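Local coordinates for protein beta-lactamase (Klebsiella pneumoniae, PDB 6HUH) that probably hydrolyses beta-lactam antibiotics to substituted beta-amino acids, as a class D serine beta-lactamase that contributes to antibiotic resistance, at residues A[182-187]-A[195-200]; A[82-87]-A[101-106]; A[62-67]-A[119-124]; A[236-241]-A[246-251]. All blocks are in the same frame, centred on the assembly; numbering follows the deposited sequence.

How the contacts relate
From the N terminus, contact 3 opens first, at the end of helix 56-64, and closes on helix 115-124, with 51 residues between its two segments. Contact 2 begins and ends within that span, folding the loop at 82-87 onto the start of helix 103-113. These two belong to the helical part of the fold. Contact 1 then closes a hairpin at the edge of the antiparallel sheet, and contact 4, with the shortest loop, turns strand 228-238 into the C-terminal helix. No contact crosses another. Contacts 1, 2 and 4 share one sulfate, whose ligand Ser101 also touches Ser51, the predicted nucleophile, whereas contact 3 lies about 30 Å, centre to centre, from contact 4.

Contact 1: A[182-187]-A[195-200]; sequences NILRQP and HGKTGT. With SO4 (sulfate ion), chain C.
Leu184 and Arg185 meet His195 and Gly196 at the open end of the beta hairpin formed by strands 185-189 and 192-201, at the edge of the antiparallel sheet. Arg185 and His195 make an antiparallel non-hydrogen-bonded pair, and the amide N of Gly196 donates to Leu184 O at 2.9 Å. Beyond this point the short strand 185-187 swings almost square to its partner, with 95° between the two directions. Gln186 still follows Gly196: its CG lies 3.5 Å from the amide N of Gly196, and its NE2 makes a weak hydrogen bond to Gly196 O. Beside the bridge, Arg185 CD approaches His195 CE1 at 3.6 Å; the guanidinium continues to a salt bridge with Asp188, and His195 ND1 is hydrogen-bonded to Ala181 O.

Lys197 opens the KTG motif of class D enzymes. Its CB and, further out, its CD both touch Leu184 CD2, the leucine lying across the lysine chain. The chain bends about CB-CG (chi2 85°), and both carbons lie 3.8 Å from Leu184 CD2. A second bend, before NZ, turns NZ back to its own strand, where it hydrogen-bonds Ser101 OG and Met98 O, close to Ser51. Past it, Thr198 OG1 donates to sulfate O4 at 2.9 Å. Lys197 NZ itself reaches a lone pair of Thr198 O, in the carbonyl plane, at 3.1 Å.

Contact 2: A[82-87]-A[101-106]; sequences PDFLPE and SVIWYS. With SO4 (sulfate ion), chain C.
Pro82 in the loop at 82-87, which passes into a 3-10 turn at 86-87, comes up beside Trp104 in the first turn of helix 103-113, with their CA atoms 6.4 Å apart and no hydrogen bond joining the two backbones. The contact is carried by apolar side chains. The proline ring lies against Ile103, its CG 3.5 Å from Ile103 CD1. Ile103 CG1 stands between the backbone N and the carbonyl carbon (chi1 71°), and from there the chain runs out across the pyrrolidine, with CG1 also touching Pro82 CG. Ile103 CD1 also lies 4.1 Å from Phe84 CE2. Pro82 CB in turn covers one face of the Phe84 ring near its rim, 3.7 Å above the plane, so the three side chains meet in a small apolar cluster.

On the Trp104 side, Pro82 CD rests against CB, and Pro82 O approaches the indole edge near its plane, 3.6 Å from CD1. The indole N-H is used elsewhere: NE1 donates to Trp88 O, a hydrogen bond that restrains the rotation of the ring. Val102 CG1 and Tyr105 CB lie over one face of the indole.

Segment 101-106 carries the second active-site motif of class D enzymes, the S-X-V element, here with isoleucine in third place. Ser101 OG donates to sulfate O4 at 3.1 Å. Helix 103-113 lies beside helix 94-99, where Trp97 hydrogen-bonds Ser106 OG and meets the Tyr105 ring; Ser106 OG is also hydrogen-bonded to the carboxylated lysine at position 54.

Contact 3: A[62-67]-A[119-124]; sequences YDSGFL and QQYVDR
At Asp63 and Tyr121 the two segments make their nearest backbone approach, with CA atoms still 10.1 Å apart. Segment 62-67 is the last turn of helix 56-64 followed by a loop: Gly65 leaves the helical conformation with a positive phi of 104°. Segment 119-124 is helical to its end.

The long tyrosine spans the distance. Its hydroxyl donates to Asp63 OD2 at 2.9 Å and takes the anti lone pair, on the side away from OD1. The carboxylate and the ring stand almost perpendicular, their planes 89° apart, and OD2 meets the phenol at its edge. Asp63 CG lies anti to the backbone N (chi1 -170°), which carries the carboxylate outward to the incoming hydroxyl. Ser64 adds a flank: its CB is 3.7 Å from Tyr121 OH, while its own OG turns back to hydrogen-bond Met60 O one turn earlier.

This is surface packing away from the active site, a single polar bridge between helix ends. Helix 103-113 touches both segments: Trp112 packs on Ser64, Leu113 on Tyr121, and Leu109 on Phe66. On the side of helix 56-64 turned away from Tyr121, the Tyr62 ring stacks on His179 of helix 174-184.

Contact 4: A[236-241]-A[246-251]; sequences VIQKPG and SLRARE. With SO4 (sulfate ion), chain C.
Val236 and Ala249 form the apolar centre of this contact, where strand 228-238 packs against the first turns of helix 245-264. Val236 CG2 sits 3.7 Å from Ala249 CB and equally near Ala249 CA, so one methyl fits against both backbone and side chain of the helix. The other methyl, CG1, stands anti to the backbone N (chi1 170°) and skirts Arg248 CD at 4.2 Å, the arginine passing across it at about a right angle.

Farther along the strand, Arg248 reaches Gln238. Its NE points at Gln238 OE1 in a hydrogen bond that is nearly straight, 170° at the hydrogen, but long at 3.5 Å and therefore weak. OE1 lies in the guanidinium plane at its edge, while the amide plane is turned well away from it.

Outside these segments, Val236 and Gln238 are held in the sheet by backbone hydrogen bonds to Gly217 and Gln215, and Phe219 of the neighbouring strand touches Ala249. At the helix start, Ser246 OG donates to sulfate O2 at 2.9 Å, joining Thr198 and Ser101 around the ion. A C-terminal helix packed obliquely on the strand before it, with 143° between their directions, across one face of the central sheet, is a hallmark of the serine beta-lactamase and penicillin-binding protein fold.

Contact 1: A[182-187]-A[195-200]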
# COMPACT_ATOMS: atom_id res chain seq x y z
N ASN A 182 6.43 2.45 8.78
CA ASN A 182 5.25 1.90 8.15
C ASN A 182 5.24 2.13 6.64
O ASN A 182 5.25 1.15 5.89
CB ASN A 182 3.96 2.39 8.82
CG ASN A 182 3.73 1.88 10.24
OD1 ASN A 182 4.30 0.88 10.70
ND2 ASN A 182 2.84 2.53 10.97
N ILE A 183 5.33 3.40 6.20
CA ILE A 183 5.36 3.73 4.77
C ILE A 183 6.60 3.15 4.03
O ILE A 183 6.51 2.94 2.82
CB ILE A 183 5.16 5.25 4.50
CG1 ILE A 183 6.20 6.14 5.19
CG2 ILE A 183 3.76 5.66 4.88
CD1 ILE A 183 6.19 7.61 4.74
N LEU A 184 7.70 2.82 4.78
CA LEU A 184 8.99 2.26 4.26
C LEU A 184 9.15 0.72 4.40
O LEU A 184 10.18 0.18 3.98
CB LEU A 184 10.21 2.92 4.97
CG LEU A 184 10.67 4.31 4.55
CD1 LEU A 184 11.79 4.75 5.43
CD2 LEU A 184 11.12 4.33 3.11
N ARG A 185 8.17 0.03 5.04
CA ARG A 185 8.15 -1.42 5.29
C ARG A 185 8.20 -2.25 4.01
O ARG A 185 7.53 -1.93 3.02
CB ARG A 185 6.95 -1.78 6.15
CG ARG A 185 6.95 -3.21 6.67
CD ARG A 185 7.24 -3.29 8.16
NE ARG A 185 6.60 -4.47 8.77
CZ ARG A 185 7.08 -5.70 8.68
NH1 ARG A 185 8.21 -5.95 8.01
NH2 ARG A 185 6.42 -6.71 9.24
N GLN A 186 8.98 -3.32 4.05
CA GLN A 186 9.28 -4.29 2.99
C GLN A 186 8.88 -5.74 3.43
O GLN A 186 8.62 -5.96 4.63
CB GLN A 186 10.80 -4.24 2.71
CG GLN A 186 11.33 -2.93 2.14
CD GLN A 186 10.98 -2.76 0.68
OE1 GLN A 186 10.97 -3.72 -0.09
NE2 GLN A 186 10.67 -1.52 0.28
N PRO A 187 8.87 -6.75 2.51
CA PRO A 187 8.55 -8.12 2.94
C PRO A 187 9.55 -8.63 3.97
O PRO A 187 10.75 -8.32 3.90
CB PRO A 187 8.60 -8.94 1.65
CG PRO A 187 8.49 -7.96 0.55
CD PRO A 187 9.15 -6.71 1.06
N HIS A 195 12.73 -2.73 6.55
CA HIS A 195 12.33 -1.39 6.16
C HIS A 195 13.40 -0.95 5.20
O HIS A 195 14.58 -1.14 5.49
CB HIS A 195 12.26 -0.47 7.38
CG HIS A 195 11.43 -1.01 8.51
ND1 HIS A 195 10.12 -0.62 8.71
CD2 HIS A 195 11.77 -1.89 9.48
CE1 HIS A 195 9.71 -1.26 9.79
NE2 HIS A 195 10.67 -2.03 10.29
N GLY A 196 13.00 -0.47 4.02
CA GLY A 196 13.96 -0.09 2.98
C GLY A 196 13.47 0.84 1.89
O GLY A 196 12.27 1.06 1.72
N LYS A 197 14.40 1.39 1.13
CA LYS A 197 14.08 2.33 0.06
C LYS A 197 15.06 2.24 -1.13
O LYS A 197 16.28 2.25 -0.95
CB LYS A 197 13.97 3.78 0.61
CG LYS A 197 13.53 4.84 -0.41
CD LYS A 197 12.01 4.93 -0.55
CE LYS A 197 11.61 5.72 -1.76
NZ LYS A 197 11.71 4.91 -2.99
N THR A 198 14.50 2.16 -2.33
CA THR A 198 15.27 2.17 -3.57
C THR A 198 15.49 3.62 -4.04
O THR A 198 14.66 4.48 -3.76
CB THR A 198 14.62 1.30 -4.65
OG1 THR A 198 13.29 1.77 -4.91
CG2 THR A 198 14.60 -0.18 -4.29
N GLY A 199 16.59 3.85 -4.75
CA GLY A 199 16.94 5.14 -5.34
C GLY A 199 17.67 4.97 -6.66
O GLY A 199 18.42 4.01 -6.81
N THR A 200 17.42 5.85 -7.64
CA THR A 200 18.06 5.85 -8.95
C THR A 200 18.45 7.27 -9.36
O THR A 200 17.58 8.14 -9.52
CB THR A 200 17.25 5.06 -10.03
OG1 THR A 200 17.45 3.66 -9.82
CG2 THR A 200 17.68 5.38 -11.48
S SO4 C . 13.30 4.53 -7.86
O1 SO4 C . 12.45 5.09 -8.91
O2 SO4 C . 14.30 3.63 -8.44
O3 SO4 C . 13.99 5.62 -7.19
O4 SO4 C . 12.48 3.79 -6.90

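Contact 2: A[82-87]-A[101-106]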
# COMPACT_ATOMS: atom_id res chain seq x y z
N PRO A 82 6.03 17.01 -12.68
CA PRO A 82 6.75 15.97 -13.46
C PRO A 82 5.94 14.68 -13.56
O PRO A 82 5.41 14.19 -12.56
CB PRO A 82 8.05 15.78 -12.68
CG PRO A 82 7.80 16.41 -11.34
CD PRO A 82 6.86 17.51 -11.57
N ASP A 83 5.79 14.18 -14.80
CA ASP A 83 5.02 12.97 -15.11
C ASP A 83 5.85 11.97 -15.90
O ASP A 83 5.41 11.46 -16.94
CB ASP A 83 3.69 13.35 -15.83
CG ASP A 83 3.79 14.37 -16.97
OD1 ASP A 83 4.89 14.50 -17.57
OD2 ASP A 83 2.76 15.00 -17.30
N PHE A 84 7.07 11.69 -15.41
CA PHE A 84 8.03 10.77 -16.04
C PHE A 84 7.56 9.31 -15.96
O PHE A 84 7.73 8.56 -16.93
CB PHE A 84 9.46 10.94 -15.46
CG PHE A 84 9.96 12.37 -15.38
CD1 PHE A 84 9.78 13.25 -16.45
CD2 PHE A 84 10.64 12.82 -14.26
CE1 PHE A 84 10.24 14.57 -16.37
CE2 PHE A 84 11.10 14.14 -14.19
CZ PHE A 84 10.91 15.00 -15.25
N LEU A 85 6.96 8.93 -14.82
CA LEU A 85 6.40 7.59 -14.60
C LEU A 85 4.88 7.70 -14.61
O LEU A 85 4.35 8.65 -14.03
CB LEU A 85 6.88 6.99 -13.26
CG LEU A 85 8.35 6.51 -13.17
CD1 LEU A 85 8.73 6.21 -11.73
CD2 LEU A 85 8.59 5.27 -14.04
N PRO A 86 4.16 6.74 -15.25
CA PRO A 86 2.67 6.82 -15.27
C PRO A 86 1.99 6.77 -13.88
O PRO A 86 0.93 7.38 -13.71
CB PRO A 86 2.26 5.61 -16.13
CG PRO A 86 3.49 5.20 -16.87
CD PRO A 86 4.64 5.55 -15.98
N GLU A 87 2.61 6.07 -12.90
CA GLU A 87 2.12 5.91 -11.53
C GLU A 87 2.11 7.23 -10.70
O GLU A 87 1.50 7.29 -9.63
CB GLU A 87 2.85 4.78 -10.76
CG GLU A 87 3.99 4.03 -11.43
CD GLU A 87 3.64 3.04 -12.52
OE1 GLU A 87 3.31 3.49 -13.64
OE2 GLU A 87 3.86 1.82 -12.31
N SER A 101 8.04 6.30 -5.76
CA SER A 101 9.03 7.39 -5.70
C SER A 101 8.51 8.65 -6.42
O SER A 101 9.11 9.13 -7.39
CB SER A 101 10.38 6.95 -6.26
OG SER A 101 11.07 6.06 -5.40
N VAL A 102 7.36 9.14 -5.96
CA VAL A 102 6.67 10.31 -6.51
C VAL A 102 7.43 11.57 -6.09
O VAL A 102 7.36 11.99 -4.93
CB VAL A 102 5.17 10.35 -6.13
CG1 VAL A 102 4.40 11.23 -7.10
CG2 VAL A 102 4.58 8.94 -6.10
N ILE A 103 8.17 12.14 -7.05
CA ILE A 103 9.01 13.31 -6.80
C ILE A 103 8.19 14.56 -6.55
O ILE A 103 8.60 15.36 -5.71
CB ILE A 103 10.10 13.52 -7.87
CG1 ILE A 103 9.53 13.98 -9.20
CG2 ILE A 103 10.98 12.26 -8.02
CD1 ILE A 103 10.55 14.52 -10.17
N TRP A 104 7.04 14.74 -7.25
CA TRP A 104 6.22 15.94 -7.08
C TRP A 104 5.64 16.06 -5.67
O TRP A 104 5.48 17.18 -5.18
CB TRP A 104 5.15 16.09 -8.16
CG TRP A 104 4.10 15.01 -8.25
CD1 TRP A 104 3.97 14.11 -9.27
CD2 TRP A 104 2.89 14.90 -7.46
NE1 TRP A 104 2.81 13.39 -9.12
CE2 TRP A 104 2.14 13.84 -8.01
CE3 TRP A 104 2.40 15.56 -6.32
CZ2 TRP A 104 0.94 13.40 -7.43
CZ3 TRP A 104 1.22 15.12 -5.75
CH2 TRP A 104 0.49 14.06 -6.31
N TYR A 105 5.40 14.93 -5.00
CA TYR A 105 4.88 14.88 -3.63
C TYR A 105 5.98 15.30 -2.64
O TYR A 105 5.68 15.84 -1.57
CB TYR A 105 4.35 13.47 -3.32
CG TYR A 105 3.53 13.37 -2.06
CD1 TYR A 105 4.13 13.10 -0.84
CD2 TYR A 105 2.14 13.48 -2.10
CE1 TYR A 105 3.38 12.99 0.33
CE2 TYR A 105 1.37 13.33 -0.95
CZ TYR A 105 2.00 13.11 0.27
OH TYR A 105 1.26 13.00 1.42
N SER A 106 7.26 15.11 -3.01
CA SER A 106 8.38 15.53 -2.18
C SER A 106 8.55 17.04 -2.27
O SER A 106 8.87 17.67 -1.26
CB SER A 106 9.66 14.84 -2.61
OG SER A 106 9.62 13.45 -2.33
S SO4 C . 13.30 4.53 -7.86
O1 SO4 C . 12.45 5.09 -8.91
O2 SO4 C . 14.30 3.63 -8.44
O3 SO4 C . 13.99 5.62 -7.19
O4 SO4 C . 12.48 3.79 -6.90

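Contact 3: A[62-67]-A[119-124]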
# COMPACT_ATOMS: atom_id res chain seq x y z
N TYR A 62 6.70 14.19 8.90
CA TYR A 62 5.94 13.78 10.07
C TYR A 62 6.23 14.64 11.29
O TYR A 62 5.32 14.86 12.08
CB TYR A 62 6.13 12.30 10.40
CG TYR A 62 5.39 11.40 9.45
CD1 TYR A 62 4.00 11.30 9.49
CD2 TYR A 62 6.07 10.62 8.52
CE1 TYR A 62 3.31 10.48 8.60
CE2 TYR A 62 5.39 9.80 7.63
CZ TYR A 62 4.02 9.73 7.67
OH TYR A 62 3.40 8.89 6.78
N ASP A 63 7.46 15.12 11.44
CA ASP A 63 7.84 15.95 12.58
C ASP A 63 7.16 17.32 12.54
O ASP A 63 6.73 17.81 13.58
CB ASP A 63 9.38 16.11 12.65
CG ASP A 63 9.86 16.76 13.92
OD1 ASP A 63 9.66 16.15 15.02
OD2 ASP A 63 10.46 17.86 13.83
N SER A 64 7.10 17.93 11.34
CA SER A 64 6.52 19.25 11.14
C SER A 64 5.00 19.22 11.09
O SER A 64 4.37 20.21 11.44
CB SER A 64 7.11 19.90 9.89
OG SER A 64 6.93 19.09 8.74
N GLY A 65 4.42 18.09 10.69
CA GLY A 65 2.98 17.93 10.62
C GLY A 65 2.39 17.98 9.23
O GLY A 65 1.16 17.93 9.08
N PHE A 66 3.25 18.09 8.19
CA PHE A 66 2.82 18.10 6.80
C PHE A 66 2.17 16.77 6.46
O PHE A 66 1.13 16.73 5.80
CB PHE A 66 3.99 18.33 5.84
CG PHE A 66 3.50 18.42 4.41
CD1 PHE A 66 2.78 19.53 3.97
CD2 PHE A 66 3.69 17.38 3.53
CE1 PHE A 66 2.33 19.62 2.66
CE2 PHE A 66 3.20 17.45 2.22
CZ PHE A 66 2.53 18.57 1.80
N LEU A 67 2.83 15.68 6.88
CA LEU A 67 2.35 14.32 6.68
C LEU A 67 1.66 13.93 7.97
O LEU A 67 2.19 14.19 9.06
CB LEU A 67 3.52 13.37 6.36
CG LEU A 67 4.39 13.74 5.16
CD1 LEU A 67 5.60 12.86 5.11
CD2 LEU A 67 3.60 13.71 3.84
N GLN A 119 16.94 23.16 5.29
CA GLN A 119 18.35 23.25 5.65
C GLN A 119 18.56 22.92 7.12
O GLN A 119 19.49 22.20 7.40
CB GLN A 119 18.92 24.63 5.31
CG GLN A 119 20.45 24.73 5.30
CD GLN A 119 21.08 24.01 4.13
OE1 GLN A 119 21.04 24.48 2.99
NE2 GLN A 119 21.71 22.87 4.39
N GLN A 120 17.70 23.40 8.05
CA GLN A 120 17.85 23.10 9.48
C GLN A 120 17.81 21.59 9.74
O GLN A 120 18.66 21.06 10.47
CB GLN A 120 16.75 23.77 10.30
CG GLN A 120 16.97 25.25 10.53
CD GLN A 120 15.74 25.91 11.11
OE1 GLN A 120 15.18 26.85 10.51
NE2 GLN A 120 15.31 25.47 12.29
N TYR A 121 16.83 20.89 9.10
CA TYR A 121 16.64 19.45 9.18
C TYR A 121 17.86 18.74 8.58
O TYR A 121 18.46 17.94 9.28
CB TYR A 121 15.35 19.03 8.47
CG TYR A 121 14.08 19.16 9.28
CD1 TYR A 121 13.76 18.23 10.27
CD2 TYR A 121 13.12 20.11 8.95
CE1 TYR A 121 12.56 18.31 10.98
CE2 TYR A 121 11.91 20.20 9.65
CZ TYR A 121 11.63 19.29 10.66
OH TYR A 121 10.45 19.33 11.36
N VAL A 122 18.28 19.08 7.33
CA VAL A 122 19.45 18.46 6.65
C VAL A 122 20.72 18.63 7.49
O VAL A 122 21.48 17.67 7.61
CB VAL A 122 19.63 18.91 5.17
CG1 VAL A 122 20.91 18.36 4.56
CG2 VAL A 122 18.44 18.47 4.34
N ASP A 123 20.89 19.79 8.16
CA ASP A 123 22.02 20.05 9.07
C ASP A 123 21.91 19.18 10.33
O ASP A 123 22.86 18.46 10.63
CB ASP A 123 22.08 21.53 9.48
CG ASP A 123 22.46 22.53 8.40
OD1 ASP A 123 22.53 22.13 7.21
OD2 ASP A 123 22.68 23.72 8.74
N ARG A 124 20.74 19.21 11.05
CA ARG A 124 20.54 18.45 12.29
C ARG A 124 20.62 16.95 12.10
O ARG A 124 21.03 16.25 13.02
CB ARG A 124 19.25 18.84 13.04
CG ARG A 124 19.56 19.63 14.31
CD ARG A 124 18.44 19.60 15.35
NE ARG A 124 18.89 20.17 16.62
CZ ARG A 124 18.19 20.13 17.76
NH1 ARG A 124 17.00 19.55 17.79
NH2 ARG A 124 18.68 20.68 18.86

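Contact 4: A[236-241]-A[246-251]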
# COMPACT_ATOMS: atom_id res chain seq x y z
N VAL A 236 24.37 -0.02 -6.99
CA VAL A 236 24.57 -0.73 -8.25
C VAL A 236 24.97 0.31 -9.27
O VAL A 236 24.19 1.22 -9.56
CB VAL A 236 23.32 -1.52 -8.71
CG1 VAL A 236 23.49 -2.04 -10.13
CG2 VAL A 236 23.01 -2.66 -7.76
N ILE A 237 26.17 0.19 -9.82
CA ILE A 237 26.59 1.11 -10.87
C ILE A 237 26.57 0.34 -12.19
O ILE A 237 27.28 -0.67 -12.32
CB ILE A 237 27.92 1.88 -10.56
CG1 ILE A 237 27.70 3.02 -9.51
CG2 ILE A 237 28.51 2.48 -11.84
CD1 ILE A 237 27.65 2.62 -8.03
N GLN A 238 25.72 0.77 -13.12
CA GLN A 238 25.55 0.10 -14.41
C GLN A 238 25.14 1.06 -15.52
O GLN A 238 24.71 2.18 -15.26
CB GLN A 238 24.53 -1.04 -14.29
CG GLN A 238 23.20 -0.63 -13.65
CD GLN A 238 22.00 -1.13 -14.40
OE1 GLN A 238 21.46 -2.20 -14.10
NE2 GLN A 238 21.51 -0.34 -15.36
N LYS A 239 25.25 0.58 -16.76
CA LYS A 239 24.80 1.27 -17.96
C LYS A 239 23.31 0.92 -18.01
O LYS A 239 22.96 -0.25 -17.77
CB LYS A 239 25.51 0.69 -19.20
CG LYS A 239 25.54 1.60 -20.43
CD LYS A 239 24.26 1.57 -21.30
CE LYS A 239 24.13 0.36 -22.20
NZ LYS A 239 22.77 0.28 -22.80
N PRO A 240 22.40 1.88 -18.29
CA PRO A 240 20.97 1.52 -18.34
C PRO A 240 20.70 0.43 -19.38
O PRO A 240 21.33 0.44 -20.44
CB PRO A 240 20.28 2.85 -18.69
CG PRO A 240 21.35 3.71 -19.28
CD PRO A 240 22.60 3.31 -18.58
N GLY A 241 19.82 -0.51 -19.04
CA GLY A 241 19.46 -1.61 -19.92
C GLY A 241 18.93 -2.85 -19.23
O GLY A 241 19.58 -3.39 -18.32
N SER A 246 18.36 0.10 -9.30
CA SER A 246 17.84 -0.01 -7.92
C SER A 246 17.07 -1.31 -7.62
O SER A 246 17.02 -1.74 -6.46
CB SER A 246 16.97 1.19 -7.58
OG SER A 246 15.85 1.23 -8.44
N LEU A 247 16.47 -1.93 -8.66
CA LEU A 247 15.74 -3.19 -8.50
C LEU A 247 16.71 -4.40 -8.43
O LEU A 247 16.38 -5.44 -7.87
CB LEU A 247 14.64 -3.36 -9.57
CG LEU A 247 13.75 -2.13 -9.85
CD1 LEU A 247 12.57 -2.50 -10.75
CD2 LEU A 247 13.25 -1.45 -8.56
N ARG A 248 17.92 -4.21 -8.95
CA ARG A 248 19.01 -5.17 -8.92
C ARG A 248 19.68 -5.04 -7.54
O ARG A 248 20.29 -5.99 -7.05
CB ARG A 248 20.02 -4.85 -10.04
CG ARG A 248 20.78 -6.06 -10.52
CD ARG A 248 21.94 -5.69 -11.44
NE ARG A 248 21.54 -5.44 -12.83
CZ ARG A 248 21.32 -6.38 -13.75
NH1 ARG A 248 21.47 -7.66 -13.44
NH2 ARG A 248 20.99 -6.05 -14.99
N ALA A 249 19.55 -3.86 -6.92
CA ALA A 249 20.11 -3.57 -5.59
C ALA A 249 19.25 -4.26 -4.53
O ALA A 249 19.79 -5.01 -3.72
CB ALA A 249 20.19 -2.06 -5.37
N ARG A 250 17.90 -4.04 -4.58
CA ARG A 250 16.87 -4.59 -3.69
C ARG A 250 16.91 -6.12 -3.67
O ARG A 250 16.80 -6.74 -2.61
CB ARG A 250 15.49 -4.08 -4.13
CG ARG A 250 14.34 -4.49 -3.20
CD ARG A 250 13.00 -3.85 -3.59
NE ARG A 250 11.99 -4.80 -4.06
CZ ARG A 250 11.30 -5.64 -3.28
NH1 ARG A 250 11.52 -5.67 -1.98
NH2 ARG A 250 10.40 -6.46 -3.81
N GLU A 251 17.08 -6.70 -4.86
CA GLU A 251 17.18 -8.13 -5.12
C GLU A 251 18.41 -8.71 -4.38
O GLU A 251 18.27 -9.68 -3.63
CB GLU A 251 17.29 -8.31 -6.63
CG GLU A 251 17.23 -9.73 -7.16
CD GLU A 251 17.32 -9.74 -8.67
OE1 GLU A 251 16.25 -9.80 -9.32
OE2 GLU A 251 18.44 -9.60 -9.21
S SO4 C . 13.30 4.53 -7.86
O1 SO4 C . 12.45 5.09 -8.91
O2 SO4 C . 14.30 3.63 -8.44
O3 SO4 C . 13.99 5.62 -7.19
O4 SO4 C . 12.48 3.79 -6.90